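Local structure of mitochondrial enolase superfamily member 1 (Homo sapiens, 4A35) at the interface of chains A and B. The protein catalyses the magnesium-dependent dehydration of L-fuconate to 2-keto-3-deoxy-L-fuconate, a step in the breakdown of L-fucose. Residues are numbered along the deposited sequence; one frame, centred on the assembly and turned at random. Chains: chain A/B, Mitochondrial enolase superfamily member 1.

The interface of chains A and B. Residues chain A 256-257, 280-281, 284; chain B 153-155, 157.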
# COMPACT_ATOMS: atom_id res chain seq x y z
N TRP A 256 17.70 -4.27 -4.45
CA TRP A 256 18.79 -3.35 -4.15
C TRP A 256 18.41 -2.00 -3.61
O TRP A 256 17.29 -1.52 -3.84
CB TRP A 256 19.62 -3.14 -5.46
CG TRP A 256 20.09 -4.40 -6.14
CD1 TRP A 256 20.72 -5.47 -5.56
CD2 TRP A 256 20.07 -4.68 -7.56
NE1 TRP A 256 21.03 -6.43 -6.52
CE2 TRP A 256 20.71 -5.93 -7.76
CE3 TRP A 256 19.58 -3.99 -8.69
CZ2 TRP A 256 20.84 -6.51 -9.04
CZ3 TRP A 256 19.82 -4.50 -9.96
CH2 TRP A 256 20.40 -5.78 -10.12
N ASP A 257 19.36 -1.39 -2.84
CA ASP A 257 19.32 0.02 -2.49
C ASP A 257 19.79 0.78 -3.75
O ASP A 257 20.29 0.15 -4.69
CB ASP A 257 20.16 0.33 -1.23
CG ASP A 257 19.50 -0.18 0.06
OD1 ASP A 257 18.41 -0.82 -0.03
OD2 ASP A 257 20.04 0.08 1.13
N THR A 280 14.89 -1.51 -7.46
CA THR A 280 14.76 -1.19 -6.04
C THR A 280 13.27 -1.26 -5.66
O THR A 280 12.45 -1.78 -6.46
CB THR A 280 15.42 0.18 -5.73
OG1 THR A 280 15.55 0.29 -4.32
CG2 THR A 280 14.62 1.42 -6.30
N SER A 281 12.96 -0.78 -4.46
CA SER A 281 11.59 -0.72 -3.88
C SER A 281 10.57 -0.22 -4.96
O SER A 281 10.84 0.81 -5.60
CB SER A 281 11.57 0.20 -2.67
OG SER A 281 10.24 0.55 -2.34
N ASP A 284 9.79 3.46 -4.70
CA ASP A 284 10.80 4.51 -4.78
C ASP A 284 10.87 5.09 -6.18
O ASP A 284 11.67 4.67 -7.00
CB ASP A 284 12.15 3.95 -4.34
CG ASP A 284 13.13 5.03 -3.88
OD1 ASP A 284 12.84 6.27 -4.12
OD2 ASP A 284 14.15 4.66 -3.30
N PHE B 153 17.31 -0.65 7.66
CA PHE B 153 17.72 0.47 6.82
C PHE B 153 17.54 0.18 5.33
O PHE B 153 17.88 1.03 4.51
CB PHE B 153 19.18 0.87 7.08
CG PHE B 153 19.37 1.52 8.44
CD1 PHE B 153 19.51 0.74 9.59
CD2 PHE B 153 19.40 2.91 8.56
CE1 PHE B 153 19.70 1.34 10.84
CE2 PHE B 153 19.62 3.51 9.81
CZ PHE B 153 19.75 2.74 10.93
N ARG B 154 16.97 -0.99 4.97
CA ARG B 154 16.77 -1.25 3.54
C ARG B 154 16.00 -0.10 2.87
O ARG B 154 15.01 0.39 3.42
CB ARG B 154 16.10 -2.63 3.27
CG ARG B 154 16.00 -2.91 1.76
CD ARG B 154 15.77 -4.43 1.42
NE ARG B 154 14.45 -4.87 1.89
CZ ARG B 154 13.95 -6.10 1.71
NH1 ARG B 154 14.69 -7.05 1.15
NH2 ARG B 154 12.73 -6.40 2.17
N TYR B 155 16.44 0.30 1.68
CA TYR B 155 15.84 1.36 0.82
C TYR B 155 16.03 2.78 1.37
O TYR B 155 15.51 3.71 0.75
CB TYR B 155 14.36 1.12 0.54
CG TYR B 155 14.04 -0.27 0.01
CD1 TYR B 155 14.81 -0.84 -1.02
CD2 TYR B 155 12.99 -1.01 0.55
CE1 TYR B 155 14.49 -2.12 -1.52
CE2 TYR B 155 12.66 -2.28 0.04
CZ TYR B 155 13.40 -2.82 -1.01
OH TYR B 155 13.08 -4.07 -1.51
N THR B 157 19.39 3.62 3.04
CA THR B 157 20.84 3.89 3.23
C THR B 157 21.39 4.99 2.29
O THR B 157 22.44 5.54 2.57
CB THR B 157 21.67 2.60 2.99
OG1 THR B 157 21.47 2.17 1.63
CG2 THR B 157 21.31 1.49 3.96
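A:Asp257, just ahead of helix 258-268 in this mandelate racemase/muconate lactonizing enzyme family member, meets the loop of B:Tyr155 and B:Thr157 in one part of a two-fold symmetric interface of the deposited two-chain assembly; the structure alone does not show whether this pairing is the biological one. A:Asp257 CB already lies 3.6 Å from B:Thr157 OG1. With CG anti to its own carbonyl carbon (chi1 -73°), the carboxylate is carried over to chain B, where CG packs near B:Tyr155 CA. One carboxylate oxygen, A:Asp257 OD1, accepts a hydrogen bond from B:Tyr155 N at 2.8 Å, the donor standing 47° out of the carboxylate plane. The other, A:Asp257 OD2, takes the hydroxyl B:Thr157 OG1 at 2.6 Å on its anti side, 25° out of that plane, the two side chains crossing nearly at right angles. These two bonds should restrain the carboxylate's rotation; an alanine here would remove both acceptors and would probably leave the B:Tyr155 amide and the B:Thr157 hydroxyl without their partner across the interface. The B:Tyr155 ring is sandwiched: A:Ser281 CB sits over one face, 3.5 Å from the centroid in a CH-pi contact, and B:Arg154 CG covers the opposite face from within its own chain. At the ring edge, in plane, A:Trp256 O lies 3.7 Å from B:Tyr155 CE1. A:Thr280 OG1 donates to A:Trp256 O at 2.6 Å in the carbonyl plane, which is likely to help hold that carbonyl there.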